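Local coordinates for hemin degrading factor (Pseudomonas aeruginosa, PDB 4MF9), which binds heme and probably takes part in its trafficking and degradation, at residues 314-326 with 334-346. Sequence-based numbering, arbitrary orientation.
Sequences PSTDGIVTSWEAF and VQLFGARKPGEPE. With HEM (protoporphyrin IX containing Fe), chain C.
Trp323 and Leu336 form an antiparallel hydrogen-bonded pair between strand 320-326 and strand 334-338, whose axes run at 160° and approach to 4.7 Å. Their bonds are Trp323 N to Leu336 O at 3.1 Å and Leu336 N to Trp323 O at 2.9 Å; the non-hydrogen-bonded pair Glu324–Gln335 comes next. After Gly338 the second chain swings out and returns through the type II turn Lys341–Glu344, where mostly carboxylate bonds join the segments. Glu346 reaches back with an extended chain: its OE1 accepts a hydrogen bond from the backbone N of Thr321 at 2.8 Å, while OE2 uses its syn lone pair for Thr321 OG1 at 2.7 Å. One carboxylate thus grips both the main chain and the hydroxyl, and Arg351 provides a salt bridge to OE2. Farther along, Arg340 NH1 donates a salt-bridge hydrogen bond to the anti side of Asp317 OD1 at 2.9 Å, with the carboxylate and guanidinium planes 54° apart; the same nitrogen donates to Glu344 O, which steadies the guanidinium beside a heme propionate. On the heme-facing side, Phe337 is held between two unlike neighbours. Ser322 CB lies over one face, 3.7 Å from the ring centroid, and heme CAA lies over the opposite face toward the rim. Val320 CG1, anti to its backbone N (chi1 175°), comes in at the ring edge, 3.6 Å from Phe337 CD1. Trp323 and Leu336 leave the other face to pack against helix 247-258. The arrangement is a beta hairpin of the C-terminal HemS/ChuX domain, one face backed by a helix; its strands give Val320, Gln335 and Phe337 to the heme pocket, the following loop Arg340 and Pro342.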
ATOM      1  N   PRO A 314     -16.220 -16.930  -5.196  1.00 13.31           N
ATOM      2  CA  PRO A 314     -17.001 -17.010  -6.418  1.00 16.94           C
ATOM      3  C   PRO A 314     -17.165 -15.605  -6.991  1.00 18.91           C
ATOM      4  O   PRO A 314     -17.056 -14.676  -6.283  1.00 15.33           O
ATOM      5  CB  PRO A 314     -18.375 -17.495  -5.964  1.00 15.96           C
ATOM      6  CG  PRO A 314     -18.311 -17.676  -4.559  1.00 17.39           C
ATOM      7  CD  PRO A 314     -17.050 -17.131  -4.018  1.00 12.61           C
ATOM      8  N   SER A 315     -17.419 -15.530  -8.280  1.00 24.92           N
ATOM      9  CA  SER A 315     -17.679 -14.252  -8.924  1.00 27.04           C
ATOM     10  C   SER A 315     -18.307 -14.541 -10.281  1.00 29.60           C
ATOM     11  O   SER A 315     -18.316 -15.692 -10.728  1.00 25.30           O
ATOM     12  CB  SER A 315     -16.381 -13.456  -9.103  1.00 23.92           C
ATOM     13  OG  SER A 315     -15.606 -13.965 -10.175  1.00 25.24           O
ATOM     14  N   THR A 316     -18.769 -13.505 -10.955  1.00 32.76           N
ATOM     15  CA  THR A 316     -19.375 -13.621 -12.265  1.00 32.17           C
ATOM     16  C   THR A 316     -18.414 -14.194 -13.265  1.00 34.48           C
ATOM     17  O   THR A 316     -18.821 -14.798 -14.192  1.00 35.24           O
ATOM     18  CB  THR A 316     -19.907 -12.278 -12.789  1.00 34.71           C
ATOM     19  OG1 THR A 316     -18.870 -11.307 -12.705  1.00 42.66           O
ATOM     20  CG2 THR A 316     -21.001 -11.822 -11.967  1.00 30.90           C
ATOM     21  N   ASP A 317     -17.117 -13.954 -13.088  1.00 37.97           N
ATOM     22  CA  ASP A 317     -16.102 -14.506 -13.979  1.00 31.14           C
ATOM     23  C   ASP A 317     -15.605 -15.846 -13.454  1.00 28.95           C
ATOM     24  O   ASP A 317     -14.642 -16.415 -13.977  1.00 32.01           O
ATOM     25  CB  ASP A 317     -14.930 -13.534 -14.139  1.00 35.08           C
ATOM     26  CG  ASP A 317     -15.384 -12.098 -14.323  1.00 41.55           C
ATOM     27  OD1 ASP A 317     -14.694 -11.183 -13.812  1.00 39.29           O
ATOM     28  OD2 ASP A 317     -16.434 -11.883 -14.973  1.00 41.48           O
ATOM     29  N   GLY A 318     -16.263 -16.349 -12.412  1.00 29.48           N
ATOM     30  CA  GLY A 318     -15.910 -17.641 -11.833  1.00 22.51           C
ATOM     31  C   GLY A 318     -15.070 -17.540 -10.563  1.00 26.11           C
ATOM     32  O   GLY A 318     -14.874 -16.455 -10.021  1.00 22.31           O
ATOM     33  N   ILE A 319     -14.592 -18.653 -10.058  1.00 21.46           N
ATOM     34  CA  ILE A 319     -13.795 -18.626  -8.871  1.00 21.13           C
ATOM     35  C   ILE A 319     -12.472 -17.843  -8.978  1.00 16.34           C
ATOM     36  O   ILE A 319     -11.766 -18.016  -9.871  1.00 14.87           O
ATOM     37  CB  ILE A 319     -13.516 -20.042  -8.428  1.00 18.99           C
ATOM     38  CG1 ILE A 319     -14.864 -20.760  -8.261  1.00 22.60           C
ATOM     39  CG2 ILE A 319     -12.609 -20.080  -7.230  1.00 14.61           C
ATOM     40  CD1 ILE A 319     -15.389 -20.879  -6.877  1.00 20.88           C
ATOM     41  N   VAL A 320     -12.196 -17.040  -7.973  1.00 15.92           N
ATOM     42  CA  VAL A 320     -10.928 -16.314  -7.906  1.00 14.82           C
ATOM     43  C   VAL A 320     -10.146 -16.779  -6.693  1.00 11.20           C
ATOM     44  O   VAL A 320     -10.631 -16.701  -5.566  1.00 13.57           O
ATOM     45  CB  VAL A 320     -11.119 -14.773  -7.812  1.00 16.15           C
ATOM     46  CG1 VAL A 320      -9.744 -14.072  -7.614  1.00 12.55           C
ATOM     47  CG2 VAL A 320     -11.802 -14.240  -9.046  1.00 15.68           C
ATOM     48  N   THR A 321      -8.927 -17.244  -6.926  1.00 11.61           N
ATOM     49  CA  THR A 321      -8.076 -17.721  -5.848  1.00 11.47           C
ATOM     50  C   THR A 321      -7.000 -16.692  -5.515  1.00 11.69           C
ATOM     51  O   THR A 321      -6.385 -16.124  -6.411  1.00 12.22           O
ATOM     52  CB  THR A 321      -7.392 -19.033  -6.245  1.00 12.37           C
ATOM     53  OG1 THR A 321      -8.378 -19.931  -6.780  1.00 14.01           O
ATOM     54  CG2 THR A 321      -6.726 -19.670  -5.037  1.00 11.01           C
ATOM     55  N   SER A 322      -6.774 -16.462  -4.226  1.00 12.66           N
ATOM     56  CA  SER A 322      -5.771 -15.504  -3.774  1.00 12.15           C
ATOM     57  C   SER A 322      -5.094 -16.063  -2.541  1.00 11.86           C
ATOM     58  O   SER A 322      -5.628 -16.972  -1.904  1.00 10.90           O
ATOM     59  CB  SER A 322      -6.432 -14.174  -3.420  1.00 10.33           C
ATOM     60  OG  SER A 322      -7.362 -14.351  -2.366  1.00  9.97           O
ATOM     61  N   TRP A 323      -3.914 -15.532  -2.221  1.00 10.46           N
ATOM     62  CA  TRP A 323      -3.272 -15.759  -0.931  1.00  8.97           C
ATOM     63  C   TRP A 323      -3.268 -14.424  -0.197  1.00 10.42           C
ATOM     64  O   TRP A 323      -2.975 -13.386  -0.797  1.00  9.73           O
ATOM     65  CB  TRP A 323      -1.829 -16.235  -1.112  1.00 11.18           C
ATOM     66  CG  TRP A 323      -1.705 -17.688  -1.483  1.00 12.60           C
ATOM     67  CD1 TRP A 323      -2.635 -18.462  -2.127  1.00 13.44           C
ATOM     68  CD2 TRP A 323      -0.592 -18.542  -1.212  1.00 13.52           C
ATOM     69  NE1 TRP A 323      -2.152 -19.746  -2.286  1.00 14.45           N
ATOM     70  CE2 TRP A 323      -0.899 -19.816  -1.733  1.00 12.76           C
ATOM     71  CE3 TRP A 323       0.650 -18.344  -0.594  1.00 14.03           C
ATOM     72  CZ2 TRP A 323      -0.021 -20.890  -1.642  1.00 16.81           C
ATOM     73  CZ3 TRP A 323       1.522 -19.416  -0.505  1.00 15.85           C
ATOM     74  CH2 TRP A 323       1.182 -20.674  -1.027  1.00 14.06           C
ATOM     75  N   GLU A 324      -3.612 -14.453   1.088  1.00 10.03           N
ATOM     76  CA  GLU A 324      -3.736 -13.242   1.889  1.00  8.45           C
ATOM     77  C   GLU A 324      -2.944 -13.409   3.189  1.00  9.77           C
ATOM     78  O   GLU A 324      -3.169 -14.342   3.962  1.00  7.49           O
ATOM     79  CB  GLU A 324      -5.228 -12.924   2.124  1.00 11.82           C
ATOM     80  CG  GLU A 324      -5.996 -12.886   0.795  1.00 12.10           C
ATOM     81  CD  GLU A 324      -7.442 -12.451   0.897  1.00 14.21           C
ATOM     82  OE1 GLU A 324      -7.916 -12.128   2.010  1.00 14.02           O
ATOM     83  OE2 GLU A 324      -8.107 -12.434  -0.161  1.00 18.72           O
ATOM     84  N   ALA A 325      -1.985 -12.511   3.397  1.00 11.50           N
ATOM     85  CA  ALA A 325      -1.132 -12.540   4.582  1.00 10.90           C
ATOM     86  C   ALA A 325      -1.560 -11.427   5.536  1.00  9.61           C
ATOM     87  O   ALA A 325      -1.792 -10.286   5.120  1.00  7.50           O
ATOM     88  CB  ALA A 325       0.308 -12.372   4.180  1.00  8.98           C
ATOM     89  N   PHE A 326      -1.669 -11.736   6.799  1.00 10.13           N
ATOM     90  CA  PHE A 326      -2.079 -10.835   7.824  1.00 12.04           C
ATOM     91  C   PHE A 326      -1.053 -10.697   8.953  1.00 15.37           C
ATOM     92  O   PHE A 326      -0.369 -11.634   9.269  1.00 10.21           O
ATOM     93  CB  PHE A 326      -3.365 -11.283   8.442  1.00 11.83           C
ATOM     94  CG  PHE A 326      -4.484 -11.466   7.445  1.00 13.03           C
ATOM     95  CD1 PHE A 326      -4.625 -12.632   6.746  1.00 11.21           C
ATOM     96  CD2 PHE A 326      -5.379 -10.458   7.213  1.00 14.28           C
ATOM     97  CE1 PHE A 326      -5.654 -12.812   5.870  1.00 11.01           C
ATOM     98  CE2 PHE A 326      -6.395 -10.612   6.311  1.00 15.12           C
ATOM     99  CZ  PHE A 326      -6.517 -11.780   5.624  1.00 11.87           C
ATOM    100  N   VAL A 334      -0.102  -8.198   2.430  1.00  6.39           N
ATOM    101  CA  VAL A 334      -0.022  -8.319   1.023  1.00  8.07           C
ATOM    102  C   VAL A 334      -1.000  -9.377   0.515  1.00  7.52           C
ATOM    103  O   VAL A 334      -1.286 -10.252   1.246  1.00  8.04           O
ATOM    104  CB  VAL A 334       1.383  -8.732   0.633  1.00  9.01           C
ATOM    105  CG1 VAL A 334       1.751 -10.013   1.312  1.00 10.79           C
ATOM    106  CG2 VAL A 334       1.580  -8.793  -0.853  1.00 10.72           C
ATOM    107  N   GLN A 335      -1.486  -9.250  -0.687  1.00  8.21           N
ATOM    108  CA  GLN A 335      -2.355 -10.249  -1.294  1.00 11.58           C
ATOM    109  C   GLN A 335      -1.823 -10.593  -2.653  1.00 10.69           C
ATOM    110  O   GLN A 335      -1.395  -9.725  -3.351  1.00 10.52           O
ATOM    111  CB  GLN A 335      -3.754  -9.718  -1.526  1.00 10.91           C
ATOM    112  CG  GLN A 335      -4.629  -9.456  -0.345  1.00 14.39           C
ATOM    113  CD  GLN A 335      -5.955  -8.839  -0.797  1.00 20.69           C
ATOM    114  OE1 GLN A 335      -6.990  -9.475  -0.792  1.00 21.43           O
ATOM    115  NE2 GLN A 335      -5.885  -7.626  -1.248  1.00 15.81           N
ATOM    116  N   LEU A 336      -1.940 -11.843  -3.021  1.00 11.42           N
ATOM    117  CA  LEU A 336      -1.549 -12.297  -4.318  1.00  8.84           C
ATOM    118  C   LEU A 336      -2.724 -12.866  -5.109  1.00 12.01           C
ATOM    119  O   LEU A 336      -3.440 -13.651  -4.599  1.00 10.47           O
ATOM    120  CB  LEU A 336      -0.488 -13.347  -4.182  1.00 10.48           C
ATOM    121  CG  LEU A 336       0.927 -12.816  -4.167  1.00 14.36           C
ATOM    122  CD1 LEU A 336       1.099 -12.008  -2.935  1.00 14.10           C
ATOM    123  CD2 LEU A 336       1.878 -13.970  -4.233  1.00 16.91           C
ATOM    124  N   PHE A 337      -2.835 -12.482  -6.364  1.00 11.38           N
ATOM    125  CA  PHE A 337      -3.793 -13.122  -7.259  1.00 12.90           C
ATOM    126  C   PHE A 337      -3.028 -13.515  -8.513  1.00 18.43           C
ATOM    127  O   PHE A 337      -1.831 -13.199  -8.651  1.00 15.25           O
ATOM    128  CB  PHE A 337      -4.922 -12.171  -7.668  1.00 13.42           C
ATOM    129  CG  PHE A 337      -5.732 -11.627  -6.517  1.00 15.86           C
ATOM    130  CD1 PHE A 337      -7.030 -12.082  -6.287  1.00 14.59           C
ATOM    131  CD2 PHE A 337      -5.215 -10.626  -5.697  1.00 13.17           C
ATOM    132  CE1 PHE A 337      -7.786 -11.576  -5.253  1.00 13.27           C
ATOM    133  CE2 PHE A 337      -5.975 -10.112  -4.659  1.00 17.87           C
ATOM    134  CZ  PHE A 337      -7.259 -10.596  -4.433  1.00 16.66           C
ATOM    135  N   GLY A 338      -3.718 -14.186  -9.433  1.00 16.12           N
ATOM    136  CA  GLY A 338      -3.180 -14.389 -10.765  1.00 18.93           C
ATOM    137  C   GLY A 338      -3.569 -13.212 -11.637  1.00 19.98           C
ATOM    138  O   GLY A 338      -4.579 -12.551 -11.396  1.00 18.60           O
ATOM    139  N   ALA A 339      -2.766 -12.926 -12.651  1.00 20.04           N
ATOM    140  CA  ALA A 339      -3.096 -11.826 -13.543  1.00 23.81           C
ATOM    141  C   ALA A 339      -4.344 -12.170 -14.352  1.00 25.90           C
ATOM    142  O   ALA A 339      -4.446 -13.264 -14.904  1.00 26.74           O
ATOM    143  CB  ALA A 339      -1.917 -11.520 -14.455  1.00 22.19           C
ATOM    144  N   ARG A 340      -5.265 -11.230 -14.454  1.00 28.99           N
ATOM    145  CA  ARG A 340      -6.537 -11.417 -15.104  1.00 32.08           C
ATOM    146  C   ARG A 340      -7.241 -10.093 -15.482  1.00 36.23           C
ATOM    147  O   ARG A 340      -7.210  -9.169 -14.741  1.00 32.91           O
ATOM    148  CB  ARG A 340      -7.383 -12.268 -14.156  1.00 34.48           C
ATOM    149  CG  ARG A 340      -8.874 -12.218 -14.255  1.00 33.31           C
ATOM    150  CD  ARG A 340      -9.471 -13.028 -13.105  1.00 30.80           C
ATOM    151  NE  ARG A 340     -10.173 -12.209 -12.128  1.00 24.20           N
ATOM    152  CZ  ARG A 340     -11.319 -11.621 -12.368  1.00 28.92           C
ATOM    153  NH1 ARG A 340     -11.876 -11.798 -13.522  1.00 34.75           N
ATOM    154  NH2 ARG A 340     -11.935 -10.911 -11.450  1.00 23.49           N
ATOM    155  N   LYS A 341      -7.984 -10.106 -16.569  1.00 37.20           N
ATOM    156  CA  LYS A 341      -8.795  -8.980 -16.974  1.00 37.37           C
ATOM    157  C   LYS A 341     -10.232  -9.167 -16.582  1.00 41.73           C
ATOM    158  O   LYS A 341     -10.739 -10.243 -16.676  1.00 37.97           O
ATOM    159  CB  LYS A 341      -8.763  -8.835 -18.460  1.00 40.00           C
ATOM    160  CG  LYS A 341      -7.459  -8.351 -18.990  1.00 43.46           C
ATOM    161  CD  LYS A 341      -7.421  -6.838 -19.010  1.00 46.87           C
ATOM    162  CE  LYS A 341      -8.510  -6.219 -19.888  1.00 49.66           C
ATOM    163  NZ  LYS A 341      -8.891  -7.079 -21.041  1.00 50.25           N
ATOM    164  N   PRO A 342     -10.913  -8.136 -16.201  1.00 43.88           N
ATOM    165  CA  PRO A 342     -12.292  -8.385 -15.808  1.00 40.18           C
ATOM    166  C   PRO A 342     -12.987  -8.964 -17.041  1.00 38.13           C
ATOM    167  O   PRO A 342     -12.743  -8.493 -18.081  1.00 34.87           O
ATOM    168  CB  PRO A 342     -12.785  -6.995 -15.391  1.00 43.46           C
ATOM    169  CG  PRO A 342     -11.571  -6.138 -15.343  1.00 37.10           C
ATOM    170  CD  PRO A 342     -10.614  -6.714 -16.325  1.00 39.92           C
ATOM    171  N   GLY A 343     -13.735 -10.032 -16.866  1.00 39.67           N
ATOM    172  CA  GLY A 343     -14.289 -10.819 -17.937  1.00 35.02           C
ATOM    173  C   GLY A 343     -13.569 -12.099 -18.258  1.00 41.15           C
ATOM    174  O   GLY A 343     -14.149 -13.013 -18.817  1.00 45.19           O
ATOM    175  N   GLU A 344     -12.323 -12.189 -17.878  1.00 40.83           N
ATOM    176  CA  GLU A 344     -11.621 -13.418 -18.011  1.00 40.16           C
ATOM    177  C   GLU A 344     -11.647 -14.142 -16.663  1.00 37.54           C
ATOM    178  O   GLU A 344     -11.674 -13.532 -15.619  1.00 38.06           O
ATOM    179  CB  GLU A 344     -10.191 -13.221 -18.484  1.00 40.80           C
ATOM    180  CG  GLU A 344      -9.867 -11.943 -19.217  1.00 40.76           C
ATOM    181  CD  GLU A 344      -8.424 -11.946 -19.623  1.00 47.44           C
ATOM    182  OE1 GLU A 344      -7.551 -12.139 -18.785  1.00 44.47           O
ATOM    183  OE2 GLU A 344      -8.164 -11.851 -20.808  1.00 56.72           O
ATOM    184  N   PRO A 345     -11.665 -15.444 -16.733  1.00 38.57           N
ATOM    185  CA  PRO A 345     -11.508 -16.298 -15.568  1.00 38.02           C
ATOM    186  C   PRO A 345     -10.042 -16.322 -15.186  1.00 34.47           C
ATOM    187  O   PRO A 345      -9.244 -15.934 -16.006  1.00 35.55           O
ATOM    188  CB  PRO A 345     -11.909 -17.656 -16.111  1.00 33.86           C
ATOM    189  CG  PRO A 345     -11.514 -17.589 -17.513  1.00 33.80           C
ATOM    190  CD  PRO A 345     -11.909 -16.235 -17.939  1.00 33.52           C
ATOM    191  N   GLU A 346      -9.676 -16.793 -14.019  1.00 30.67           N
ATOM    192  CA  GLU A 346      -8.292 -16.821 -13.654  1.00 27.47           C
ATOM    193  C   GLU A 346      -7.593 -17.878 -14.465  1.00 30.65           C
ATOM    194  O   GLU A 346      -8.231 -18.718 -15.024  1.00 33.06           O
ATOM    195  CB  GLU A 346      -8.091 -16.970 -12.134  1.00 25.85           C
ATOM    196  CG  GLU A 346      -8.251 -18.369 -11.543  1.00 24.31           C
ATOM    197  CD  GLU A 346      -8.146 -18.422 -10.032  1.00 23.53           C
ATOM    198  OE1 GLU A 346      -7.733 -17.460  -9.424  1.00 13.87           O
ATOM    199  OE2 GLU A 346      -8.508 -19.438  -9.441  1.00 20.86           O
TER
HETATM  200  CHA HEM C 400      -9.180  -6.848  -7.044  1.00 28.73           C
HETATM  201  CHB HEM C 400      -9.044  -5.124 -11.453  1.00 33.91           C
HETATM  202  CHC HEM C 400     -11.144  -1.094  -9.884  1.00 26.79           C
HETATM  203  CHD HEM C 400     -10.150  -2.446  -5.400  1.00 28.76           C
HETATM  204  C1A HEM C 400      -9.042  -6.753  -8.400  1.00 31.87           C
HETATM  205  C2A HEM C 400      -8.648  -7.809  -9.269  1.00 27.98           C
HETATM  206  C3A HEM C 400      -8.636  -7.325 -10.489  1.00 29.10           C
HETATM  207  C4A HEM C 400      -8.966  -5.974 -10.382  1.00 31.92           C
HETATM  208  CMA HEM C 400      -8.259  -8.090 -11.726  1.00 32.10           C
HETATM  209  CAA HEM C 400      -8.342  -9.224  -8.930  1.00 27.87           C
HETATM  210  CBA HEM C 400      -9.045 -10.318  -9.774  1.00 24.17           C
HETATM  211  CGA HEM C 400     -10.473 -10.339  -9.366  1.00 30.83           C
HETATM  212  O1A HEM C 400     -11.375 -10.382 -10.198  1.00 29.43           O
HETATM  213  O2A HEM C 400     -10.706 -10.304  -8.188  1.00 33.39           O
HETATM  214  C1B HEM C 400      -9.640  -3.875 -11.341  1.00 36.28           C
HETATM  215  C2B HEM C 400      -9.844  -3.114 -12.502  1.00 34.96           C
HETATM  216  C3B HEM C 400     -10.441  -1.976 -12.121  1.00 36.84           C
HETATM  217  C4B HEM C 400     -10.587  -2.068 -10.651  1.00 31.96           C
HETATM  218  CMB HEM C 400      -9.498  -3.529 -13.901  1.00 33.21           C
HETATM  219  CAB HEM C 400     -10.839  -0.915 -13.093  1.00 33.97           C
HETATM  220  CBB HEM C 400     -10.913   0.355 -12.839  1.00 34.67           C
HETATM  221  C1C HEM C 400     -11.085  -1.088  -8.540  1.00 26.74           C
HETATM  222  C2C HEM C 400     -11.618  -0.109  -7.727  1.00 29.46           C
HETATM  223  C3C HEM C 400     -11.348  -0.476  -6.444  1.00 31.94           C
HETATM  224  C4C HEM C 400     -10.628  -1.704  -6.462  1.00 29.13           C
HETATM  225  CMC HEM C 400     -12.369   1.106  -8.178  1.00 30.96           C
HETATM  226  CAC HEM C 400     -11.721   0.274  -5.269  1.00 32.03           C
HETATM  227  CBC HEM C 400     -11.200  -0.109  -4.141  1.00 32.67           C
HETATM  228  C1D HEM C 400      -9.814  -3.804  -5.467  1.00 32.53           C
HETATM  229  C2D HEM C 400      -9.550  -4.676  -4.282  1.00 30.74           C
HETATM  230  C3D HEM C 400      -9.301  -5.889  -4.767  1.00 28.52           C
HETATM  231  C4D HEM C 400      -9.398  -5.762  -6.225  1.00 30.18           C
HETATM  232  CMD HEM C 400      -9.557  -4.337  -2.807  1.00 26.64           C
HETATM  233  CAD HEM C 400      -8.969  -7.118  -3.961  1.00 28.99           C
HETATM  234  CBD HEM C 400     -10.206  -8.013  -3.894  1.00 26.92           C
HETATM  235  CGD HEM C 400     -10.270  -9.118  -2.884  1.00 29.60           C
HETATM  236  O1D HEM C 400     -10.567 -10.208  -3.325  1.00 24.87           O
HETATM  237  O2D HEM C 400     -10.085  -8.971  -1.686  1.00 25.82           O
HETATM  238  NA  HEM C 400      -9.225  -5.623  -9.104  1.00 29.91           N
HETATM  239  NB  HEM C 400     -10.095  -3.239 -10.252  1.00 33.17           N
HETATM  240  NC  HEM C 400     -10.520  -2.010  -7.761  1.00 30.13           N
HETATM  241  ND  HEM C 400      -9.698  -4.509  -6.582  1.00 30.08           N
HETATM  242 FE   HEM C 400      -9.936  -3.908  -8.303  1.00 33.94          FE